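Local atomic coordinates of Alpha/beta hydrolase (Legionella pneumophila subsp. pneumophila str. Philadelphia 1, PDB entry 4EZI), a protein that is of unknown function but adopts the alpha/beta-hydrolase fold and may act as a lipase on triacylglycerols. Residues Arg84-Asp89 against Tyr258-Glu263; Thr127-Val132 against Leu222-Tyr227; Asn88-Arg93 against Leu119-Asn124. All blocks are in the same frame, centred on the assembly; numbering follows the deposited sequence.

Contact 1: Arg84-Asp89 against Tyr258-Glu263; sequences RFERND and YHAVDE
Glu86 makes the one direct hydrogen bond between the two segments, accepting the backbone N-H of Val261 on its OE2 (N to OE2 3.1 Å, N-H...O angle 152°). The donor comes in 36° above the carboxylate plane. CG of Glu86 stands anti to its own carbonyl carbon (chi1 -57°) and the chain is extended beyond it, which gives the reach needed; on the way, CG passes 3.3 Å from His259 O. Val261 N, in the first helical turn, has no earlier carbonyl of the helix to bond to; Glu86 supplies the acceptor where Ala260, at the N-cap position, has no polar side chain, and its negative charge should also interact favourably with the positive end of the helix dipole.

Two waters extend the polar contact. Water 1 donates to Phe85 O at 2.9 Å and accepts from His259 N at 3.2 Å, joining two backbone groups that do not meet directly. Water 2 lies 2.7 Å from Tyr258 OH, in the plane of the ring, and accepts from Asn88 ND2 at 3.0 Å; Asn88 OD1 is taken by Arg93, leaving the amide nitrogen to the water.

In the alpha/beta-hydrolase fold, residues 84-89 belong to the loop between strand 74-80 and helix 99-108. Residues 258-263 lead into helix 261-267, part of the long, mainly helical region between strands 193-197 and 310-314.

The remaining contacts are by packing. Phe85 crosses Val261 at about a right angle, Phe85 CD2 meeting Val261 CG2 at 3.6 Å, and also packs on Ile264 one turn along the helix. Arginine serves doubly here: Arg87 CD lies 3.3 Å from Tyr258 OH, while the guanidinium turns to the carbonyl oxygens of Gly122, Asn124 and Leu126.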
loop_
_atom_site.group_PDB
_atom_site.type_symbol
_atom_site.label_atom_id
_atom_site.label_comp_id
_atom_site.label_asym_id
_atom_site.label_seq_id
_atom_site.Cartn_x
_atom_site.Cartn_y
_atom_site.Cartn_z
ATOM N N ARG A 84 2.028 3.825 -7.428
ATOM C CA ARG A 84 1.640 3.797 -8.816
ATOM C C ARG A 84 1.472 5.227 -9.288
ATOM O O ARG A 84 0.756 6.013 -8.672
ATOM C CB ARG A 84 0.340 3.007 -9.017
ATOM C CG ARG A 84 0.426 1.583 -8.497
ATOM C CD ARG A 84 1.356 0.682 -9.275
ATOM N NE ARG A 84 1.588 -0.600 -8.574
ATOM C CZ ARG A 84 0.726 -1.606 -8.471
ATOM N NH1 ARG A 84 -0.477 -1.574 -9.021
ATOM N NH2 ARG A 84 1.075 -2.684 -7.768
ATOM N N PHE A 85 2.154 5.537 -10.378
ATOM C CA PHE A 85 2.109 6.846 -11.007
ATOM C C PHE A 85 1.100 6.913 -12.164
ATOM O O PHE A 85 0.821 8.014 -12.663
ATOM C CB PHE A 85 3.485 7.190 -11.617
ATOM C CG PHE A 85 4.610 7.273 -10.623
ATOM C CD1 PHE A 85 4.835 8.412 -9.904
ATOM C CD2 PHE A 85 5.459 6.205 -10.445
ATOM C CE1 PHE A 85 5.896 8.457 -8.995
ATOM C CE2 PHE A 85 6.530 6.264 -9.554
ATOM C CZ PHE A 85 6.735 7.374 -8.834
ATOM N N GLU A 86 0.650 5.752 -12.630
ATOM C CA GLU A 86 -0.281 5.603 -13.737
ATOM C C GLU A 86 -1.658 5.258 -13.212
ATOM O O GLU A 86 -1.841 4.299 -12.425
ATOM C CB GLU A 86 0.187 4.500 -14.666
ATOM C CG GLU A 86 1.595 4.698 -15.216
ATOM C CD GLU A 86 2.127 3.478 -15.937
ATOM O OE1 GLU A 86 1.365 2.849 -16.702
ATOM O OE2 GLU A 86 3.326 3.153 -15.746
ATOM N N ARG A 87 -2.652 6.006 -13.670
ATOM C CA ARG A 87 -4.035 5.836 -13.220
ATOM C C ARG A 87 -4.510 4.386 -13.345
ATOM O O ARG A 87 -5.189 3.855 -12.478
ATOM C CB ARG A 87 -4.983 6.767 -14.025
ATOM C CG ARG A 87 -6.438 6.436 -13.820
ATOM C CD ARG A 87 -7.350 7.454 -14.439
ATOM N NE ARG A 87 -7.335 8.735 -13.767
ATOM C CZ ARG A 87 -7.971 8.994 -12.633
ATOM N NH1 ARG A 87 -8.676 8.065 -11.984
ATOM N NH2 ARG A 87 -7.909 10.221 -12.150
ATOM N N ASN A 88 -4.188 3.776 -14.485
ATOM C CA ASN A 88 -4.735 2.477 -14.815
ATOM C C ASN A 88 -3.876 1.294 -14.365
ATOM O O ASN A 88 -4.302 0.147 -14.517
ATOM C CB ASN A 88 -5.051 2.394 -16.313
ATOM C CG ASN A 88 -6.231 3.258 -16.666
ATOM O OD1 ASN A 88 -7.368 2.933 -16.352
ATOM N ND2 ASN A 88 -5.965 4.404 -17.311
ATOM N N ASP A 89 -2.721 1.562 -13.760
ATOM C CA ASP A 89 -1.877 0.457 -13.299
ATOM C C ASP A 89 -2.211 0.116 -11.851
ATOM O O ASP A 89 -1.395 0.314 -10.940
ATOM C CB ASP A 89 -0.407 0.835 -13.433
ATOM C CG ASP A 89 0.530 -0.316 -13.099
ATOM O OD1 ASP A 89 0.124 -1.482 -13.127
ATOM O OD2 ASP A 89 1.702 -0.011 -12.774
ATOM N N TYR A 258 -0.855 9.374 -16.905
ATOM C CA TYR A 258 -0.737 8.799 -18.246
ATOM C C TYR A 258 0.700 8.779 -18.741
ATOM O O TYR A 258 0.945 8.592 -19.917
ATOM C CB TYR A 258 -1.667 9.534 -19.228
ATOM C CG TYR A 258 -3.092 9.350 -18.812
ATOM C CD1 TYR A 258 -3.754 8.156 -19.071
ATOM C CD2 TYR A 258 -3.760 10.315 -18.073
ATOM C CE1 TYR A 258 -5.038 7.937 -18.643
ATOM C CE2 TYR A 258 -5.063 10.093 -17.639
ATOM C CZ TYR A 258 -5.698 8.906 -17.940
ATOM O OH TYR A 258 -6.998 8.679 -17.526
ATOM N N HIS A 259 1.654 8.963 -17.835
ATOM C CA HIS A 259 3.066 8.769 -18.165
ATOM C C HIS A 259 3.537 7.479 -17.564
ATOM O O HIS A 259 3.383 7.244 -16.359
ATOM C CB HIS A 259 3.926 9.929 -17.641
ATOM C CG HIS A 259 3.770 11.190 -18.420
ATOM N ND1 HIS A 259 2.610 11.938 -18.417
ATOM C CD2 HIS A 259 4.649 11.843 -19.221
ATOM C CE1 HIS A 259 2.780 12.989 -19.201
ATOM N NE2 HIS A 259 4.008 12.959 -19.693
ATOM N N ALA A 260 4.137 6.634 -18.394
ATOM C CA ALA A 260 4.707 5.385 -17.928
ATOM C C ALA A 260 5.803 5.689 -16.894
ATOM O O ALA A 260 6.571 6.650 -17.022
ATOM C CB ALA A 260 5.298 4.553 -19.083
ATOM N N VAL A 261 5.884 4.862 -15.870
ATOM C CA VAL A 261 6.838 5.099 -14.820
ATOM C C VAL A 261 8.294 5.214 -15.353
ATOM O O VAL A 261 9.049 6.068 -14.899
ATOM C CB VAL A 261 6.703 4.076 -13.676
ATOM C CG1 VAL A 261 6.899 2.656 -14.186
ATOM C CG2 VAL A 261 7.701 4.412 -12.611
ATOM N N ASP A 262 8.700 4.423 -16.338
ATOM C CA ASP A 262 10.063 4.553 -16.855
ATOM C C ASP A 262 10.291 5.932 -17.510
ATOM O O ASP A 262 11.393 6.480 -17.433
ATOM C CB ASP A 262 10.421 3.392 -17.801
ATOM C CG ASP A 262 9.711 3.487 -19.134
ATOM O OD1 ASP A 262 8.513 3.840 -19.146
ATOM O OD2 ASP A 262 10.343 3.220 -20.182
ATOM N N GLU A 263 9.253 6.499 -18.131
ATOM C CA GLU A 263 9.377 7.814 -18.729
ATOM C C GLU A 263 9.536 8.883 -17.650
ATOM O O GLU A 263 10.322 9.819 -17.801
ATOM C CB GLU A 263 8.185 8.179 -19.629
ATOM C CG GLU A 263 8.216 9.665 -20.084
ATOM C CD GLU A 263 7.131 10.074 -21.077
ATOM O OE1 GLU A 263 6.125 9.346 -21.228
ATOM O OE2 GLU A 263 7.285 11.160 -21.691
HETATM O O HOH W 1 1.556 9.864 -14.758
HETATM O O HOH W 2 -8.022 6.351 -18.411
#

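Contact 2: Thr127-Val132 against Leu222-Tyr227; sequences TLHPYV and LAYFFY
Tyr131 and Tyr224 form an offset stack, ring centroids 4.2 Å apart and planes 19° from parallel. With His129 they make an aromatic cluster between the loop that precedes helix 134-154 of the alpha/beta-hydrolase fold and helix 218-233. CD2 of Tyr224 lies over the centre of the Tyr131 ring, and Val132 CG2 covers the opposite face, 3.5 Å above the plane, so the ring is clamped between an aromatic and an aliphatic group. CG of Tyr131 is anti to its backbone N (chi1 -179°), which sets CG toward the helix. There the ring's CD2 edge meets the backbone at Phe225 N and CA.

His129 crosses the end of Tyr224, its CB 3.2 Å from Tyr224 OH. One helical turn further on, the branched Leu128 brings two methyls to the ring of Tyr227; Leu128 CD2 lies 3.6 Å from Tyr227 CE2, the two side chains crossing obliquely.

The polar ends are held from farther out. Tyr131 OH bonds to Thr83 OG1, Tyr224 OH to Arg84 O, and the imidazole of His129 to Glu170 and to the carbonyl of Leu119; Tyr131 also lies near a putative Ser-His-Asp triad without touching it. Water 3 accepts from His129 N at 2.8 Å and donates to Tyr224 OH. Water 4 gives one hydrogen to Tyr131 O at 2.7 Å and the other to Phe225 O at 2.9 Å.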
loop_
_atom_site.group_PDB
_atom_site.type_symbol
_atom_site.label_atom_id
_atom_site.label_comp_id
_atom_site.label_asym_id
_atom_site.label_seq_id
_atom_site.Cartn_x
_atom_site.Cartn_y
_atom_site.Cartn_z
ATOM N N THR A 127 -8.348 13.885 -9.591
ATOM C CA THR A 127 -7.386 13.917 -10.681
ATOM C C THR A 127 -5.983 13.452 -10.295
ATOM O O THR A 127 -5.189 13.169 -11.154
ATOM C CB THR A 127 -7.306 15.314 -11.318
ATOM O OG1 THR A 127 -6.919 16.253 -10.326
ATOM C CG2 THR A 127 -8.653 15.706 -11.913
ATOM N N LEU A 128 -5.705 13.377 -9.000
ATOM C CA LEU A 128 -4.346 13.112 -8.506
ATOM C C LEU A 128 -4.439 12.232 -7.272
ATOM O O LEU A 128 -5.243 12.474 -6.382
ATOM C CB LEU A 128 -3.667 14.435 -8.130
ATOM C CG LEU A 128 -2.226 14.349 -7.663
ATOM C CD1 LEU A 128 -1.313 13.736 -8.716
ATOM C CD2 LEU A 128 -1.777 15.772 -7.298
ATOM N N HIS A 129 -3.618 11.193 -7.203
ATOM C CA HIS A 129 -3.561 10.371 -6.006
ATOM C C HIS A 129 -2.992 11.171 -4.835
ATOM O O HIS A 129 -1.947 11.778 -4.992
ATOM C CB HIS A 129 -2.648 9.178 -6.317
ATOM C CG HIS A 129 -2.376 8.294 -5.152
ATOM N ND1 HIS A 129 -3.363 7.714 -4.392
ATOM C CD2 HIS A 129 -1.196 7.949 -4.570
ATOM C CE1 HIS A 129 -2.792 7.053 -3.389
ATOM N NE2 HIS A 129 -1.478 7.164 -3.481
ATOM N N PRO A 130 -3.666 11.142 -3.654
ATOM C CA PRO A 130 -3.086 11.712 -2.420
ATOM C C PRO A 130 -2.047 10.737 -1.863
ATOM O O PRO A 130 -2.363 9.749 -1.217
ATOM C CB PRO A 130 -4.310 11.880 -1.490
ATOM C CG PRO A 130 -5.514 11.610 -2.367
ATOM C CD PRO A 130 -5.036 10.668 -3.414
ATOM N N TYR A 131 -0.789 11.019 -2.159
ATOM C CA TYR A 131 0.299 10.050 -2.080
ATOM C C TYR A 131 0.915 10.029 -0.688
ATOM O O TYR A 131 1.376 11.047 -0.160
ATOM C CB TYR A 131 1.338 10.410 -3.130
ATOM C CG TYR A 131 2.522 9.485 -3.198
ATOM C CD1 TYR A 131 2.383 8.101 -3.318
ATOM C CD2 TYR A 131 3.799 9.977 -3.142
ATOM C CE1 TYR A 131 3.473 7.259 -3.414
ATOM C CE2 TYR A 131 4.905 9.162 -3.254
ATOM C CZ TYR A 131 4.742 7.811 -3.371
ATOM O OH TYR A 131 5.874 7.035 -3.450
ATOM N N VAL A 132 0.931 8.864 -0.059
ATOM C CA VAL A 132 1.465 8.733 1.313
ATOM C C VAL A 132 0.790 9.759 2.240
ATOM O O VAL A 132 1.441 10.326 3.109
ATOM C CB VAL A 132 3.031 8.766 1.403
ATOM C CG1 VAL A 132 3.474 8.012 2.674
ATOM C CG2 VAL A 132 3.674 8.158 0.169
ATOM N N LEU A 222 9.640 11.781 -4.329
ATOM C CA LEU A 222 9.557 13.095 -3.687
ATOM C C LEU A 222 8.757 14.070 -4.521
ATOM O O LEU A 222 8.002 14.878 -3.978
ATOM C CB LEU A 222 10.957 13.649 -3.385
ATOM C CG LEU A 222 11.693 12.873 -2.291
ATOM C CD1 LEU A 222 13.154 13.305 -2.254
ATOM C CD2 LEU A 222 11.053 13.027 -0.923
ATOM N N ALA A 223 8.938 14.017 -5.834
ATOM C CA ALA A 223 8.140 14.860 -6.731
ATOM C C ALA A 223 6.634 14.560 -6.535
ATOM O O ALA A 223 5.818 15.468 -6.351
ATOM C CB ALA A 223 8.558 14.599 -8.168
ATOM N N TYR A 224 6.299 13.277 -6.523
ATOM C CA TYR A 224 4.902 12.869 -6.343
ATOM C C TYR A 224 4.372 13.342 -4.995
ATOM O O TYR A 224 3.270 13.884 -4.866
ATOM C CB TYR A 224 4.831 11.345 -6.466
ATOM C CG TYR A 224 3.518 10.644 -6.750
ATOM C CD1 TYR A 224 2.359 11.313 -7.109
ATOM C CD2 TYR A 224 3.479 9.267 -6.745
ATOM C CE1 TYR A 224 1.225 10.618 -7.493
ATOM C CE2 TYR A 224 2.331 8.560 -7.141
ATOM C CZ TYR A 224 1.212 9.235 -7.499
ATOM O OH TYR A 224 0.095 8.554 -7.916
ATOM N N PHE A 225 5.169 13.134 -3.947
ATOM C CA PHE A 225 4.726 13.435 -2.617
ATOM C C PHE A 225 4.432 14.921 -2.421
ATOM O O PHE A 225 3.368 15.300 -1.957
ATOM C CB PHE A 225 5.758 12.957 -1.565
ATOM C CG PHE A 225 5.312 13.228 -0.155
ATOM C CD1 PHE A 225 4.346 12.429 0.433
ATOM C CD2 PHE A 225 5.781 14.316 0.554
ATOM C CE1 PHE A 225 3.856 12.687 1.681
ATOM C CE2 PHE A 225 5.287 14.573 1.824
ATOM C CZ PHE A 225 4.330 13.754 2.382
ATOM N N PHE A 226 5.394 15.769 -2.755
ATOM C CA PHE A 226 5.196 17.193 -2.530
ATOM C C PHE A 226 4.221 17.815 -3.514
ATOM O O PHE A 226 3.482 18.737 -3.162
ATOM C CB PHE A 226 6.536 17.944 -2.444
ATOM C CG PHE A 226 7.294 17.623 -1.186
ATOM C CD1 PHE A 226 6.838 18.087 0.036
ATOM C CD2 PHE A 226 8.409 16.847 -1.224
ATOM C CE1 PHE A 226 7.513 17.779 1.220
ATOM C CE2 PHE A 226 9.098 16.540 -0.052
ATOM C CZ PHE A 226 8.644 16.993 1.164
ATOM N N TYR A 227 4.173 17.314 -4.756
ATOM C CA TYR A 227 3.173 17.807 -5.700
ATOM C C TYR A 227 1.761 17.505 -5.186
ATOM O O TYR A 227 0.873 18.371 -5.167
ATOM C CB TYR A 227 3.418 17.229 -7.096
ATOM C CG TYR A 227 2.359 17.608 -8.087
ATOM C CD1 TYR A 227 2.055 18.926 -8.351
ATOM C CD2 TYR A 227 1.628 16.650 -8.747
ATOM C CE1 TYR A 227 1.054 19.288 -9.251
ATOM C CE2 TYR A 227 0.630 16.991 -9.644
ATOM C CZ TYR A 227 0.331 18.319 -9.882
ATOM O OH TYR A 227 -0.666 18.672 -10.778
HETATM O O HOH W 3 -2.171 10.347 -9.496
HETATM O O HOH W 4 1.197 13.633 -0.946
#

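Contact 3: Asn88-Arg93 against Leu119-Asn124; sequences NDVPSR and LGLGDN
Leu121 meets Val90 obliquely, its CB 3.8 Å from Val90 CG1 and its CD1 close to the same methyl, an apolar part of the contact. Gly122 follows at the second position of a type II' turn running from Leu121 to Asn124. Its backbone angles (phi 59°, psi -131°) suit glycine, and its bare CA fits against Val90 CG2 while lying 3.6 Å above the Arg93 guanidinium plane, over the centre. A bend at chi2 (69°) turns Arg93 CD out of line with the chain. Asp123 then takes the salt bridge: OD1 accepts from Arg93 NH1 at 2.9 Å and from NH2 at 3.1 Å, both from the same face of the carboxylate, while OD2 pairs with Lys45. Asn124 closes the turn through its N-H to Leu121 O, and its OD1 accepts from Gly120 N at 2.8 Å.

At the guanidinium edge, in its plane, Asn88 OD1 accepts from NE and NH2, with NE on a lone pair, and Ser92 OG, itself hydrogen-bonded to Asp117, accepts from NH1. All five guanidinium N-H groups are thus engaged, which fixes its rotation, and with Lys45 close by the Asp123 carboxylate probably shares its negative charge between two cations.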
loop_
_atom_site.group_PDB
_atom_site.type_symbol
_atom_site.label_atom_id
_atom_site.label_comp_id
_atom_site.label_asym_id
_atom_site.label_seq_id
_atom_site.Cartn_x
_atom_site.Cartn_y
_atom_site.Cartn_z
ATOM N N ASN A 88 -4.188 3.776 -14.485
ATOM C CA ASN A 88 -4.735 2.477 -14.815
ATOM C C ASN A 88 -3.876 1.294 -14.365
ATOM O O ASN A 88 -4.302 0.147 -14.517
ATOM C CB ASN A 88 -5.051 2.394 -16.313
ATOM C CG ASN A 88 -6.231 3.258 -16.666
ATOM O OD1 ASN A 88 -7.368 2.933 -16.352
ATOM N ND2 ASN A 88 -5.965 4.404 -17.311
ATOM N N ASP A 89 -2.721 1.562 -13.760
ATOM C CA ASP A 89 -1.877 0.457 -13.299
ATOM C C ASP A 89 -2.211 0.116 -11.851
ATOM O O ASP A 89 -1.395 0.314 -10.940
ATOM C CB ASP A 89 -0.407 0.835 -13.433
ATOM C CG ASP A 89 0.530 -0.316 -13.099
ATOM O OD1 ASP A 89 0.124 -1.482 -13.127
ATOM O OD2 ASP A 89 1.702 -0.011 -12.774
ATOM N N VAL A 90 -3.437 -0.352 -11.630
ATOM C CA VAL A 90 -3.978 -0.569 -10.306
ATOM C C VAL A 90 -4.785 -1.868 -10.318
ATOM O O VAL A 90 -5.212 -2.318 -11.394
ATOM C CB VAL A 90 -4.829 0.626 -9.792
ATOM C CG1 VAL A 90 -3.913 1.836 -9.517
ATOM C CG2 VAL A 90 -5.978 0.966 -10.756
ATOM N N PRO A 91 -5.051 -2.446 -9.142
ATOM C CA PRO A 91 -5.635 -3.790 -9.101
ATOM C C PRO A 91 -6.966 -3.979 -9.842
ATOM O O PRO A 91 -7.206 -5.055 -10.370
ATOM C CB PRO A 91 -5.751 -4.073 -7.594
ATOM C CG PRO A 91 -4.580 -3.328 -7.035
ATOM C CD PRO A 91 -4.571 -2.031 -7.810
ATOM N N SER A 92 -7.829 -2.969 -9.886
ATOM C CA SER A 92 -9.108 -3.159 -10.556
ATOM C C SER A 92 -8.970 -3.457 -12.042
ATOM O O SER A 92 -9.925 -3.944 -12.651
ATOM C CB SER A 92 -10.003 -1.940 -10.387
ATOM O OG SER A 92 -9.479 -0.793 -11.025
ATOM N N ARG A 93 -7.802 -3.173 -12.633
ATOM C CA ARG A 93 -7.546 -3.527 -14.029
ATOM C C ARG A 93 -6.970 -4.927 -14.191
ATOM O O ARG A 93 -6.933 -5.448 -15.303
ATOM C CB ARG A 93 -6.625 -2.504 -14.719
ATOM C CG ARG A 93 -7.290 -1.202 -15.099
ATOM C CD ARG A 93 -7.682 -0.329 -13.934
ATOM N NE ARG A 93 -8.236 0.933 -14.434
ATOM C CZ ARG A 93 -9.408 1.450 -14.122
ATOM N NH1 ARG A 93 -10.187 0.920 -13.208
ATOM N NH2 ARG A 93 -9.770 2.588 -14.696
ATOM N N LEU A 119 -7.520 6.539 -3.926
ATOM C CA LEU A 119 -8.036 7.764 -4.526
ATOM C C LEU A 119 -7.109 8.285 -5.608
ATOM O O LEU A 119 -5.880 8.142 -5.545
ATOM C CB LEU A 119 -8.223 8.829 -3.454
ATOM C CG LEU A 119 -9.204 8.498 -2.337
ATOM C CD1 LEU A 119 -9.353 9.726 -1.428
ATOM C CD2 LEU A 119 -10.550 8.027 -2.860
ATOM N N GLY A 120 -7.708 8.911 -6.619
ATOM C CA GLY A 120 -6.974 9.480 -7.725
ATOM C C GLY A 120 -6.504 8.480 -8.762
ATOM O O GLY A 120 -5.849 8.866 -9.731
ATOM N N LEU A 121 -6.830 7.208 -8.567
ATOM C CA LEU A 121 -6.395 6.139 -9.460
ATOM C C LEU A 121 -7.625 5.305 -9.834
ATOM O O LEU A 121 -8.707 5.448 -9.263
ATOM C CB LEU A 121 -5.324 5.275 -8.817
ATOM C CG LEU A 121 -4.076 6.023 -8.364
ATOM C CD1 LEU A 121 -3.194 5.107 -7.513
ATOM C CD2 LEU A 121 -3.271 6.615 -9.518
ATOM N N GLY A 122 -7.453 4.403 -10.790
ATOM C CA GLY A 122 -8.578 3.580 -11.244
ATOM C C GLY A 122 -9.707 4.433 -11.778
ATOM O O GLY A 122 -9.485 5.351 -12.573
ATOM N N ASP A 123 -10.910 4.142 -11.312
ATOM C CA ASP A 123 -12.111 4.850 -11.768
ATOM C C ASP A 123 -12.378 6.129 -10.988
ATOM O O ASP A 123 -13.308 6.863 -11.305
ATOM C CB ASP A 123 -13.357 3.958 -11.603
ATOM C CG ASP A 123 -13.342 2.667 -12.419
ATOM O OD1 ASP A 123 -12.561 2.520 -13.368
ATOM O OD2 ASP A 123 -14.218 1.803 -12.108
ATOM N N ASN A 124 -11.603 6.414 -9.937
ATOM C CA ASN A 124 -11.919 7.553 -9.064
ATOM C C ASN A 124 -11.740 8.877 -9.794
ATOM O O ASN A 124 -10.769 9.080 -10.497
ATOM C CB ASN A 124 -11.032 7.520 -7.833
ATOM C CG ASN A 124 -11.327 8.650 -6.883
ATOM O OD1 ASN A 124 -10.462 9.478 -6.618
ATOM N ND2 ASN A 124 -12.536 8.671 -6.322
#

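In the fold
All three contacts lie on the same side of the chain's centre, with centres about 13 Å (1 and 2), 11 Å (1 and 3) and 15 Å (2 and 3) apart. Contacts 1 and 3 start from one loop, after strand 74-80, and share Asn88 and Asp89. Contacts 2 and 3 draw on the loop after the neighbouring sheet strand 112-116, and both segments of contact 3 precede those of contact 2 along the chain. Contact 3 thus ties the two strand-end loops together, whereas contacts 1 and 2 bind them to the helical region between strands 193-197 and 310-314, through helices 261-267 and 218-233. That arrangement is consistent with a cap seated over the hydrolase core.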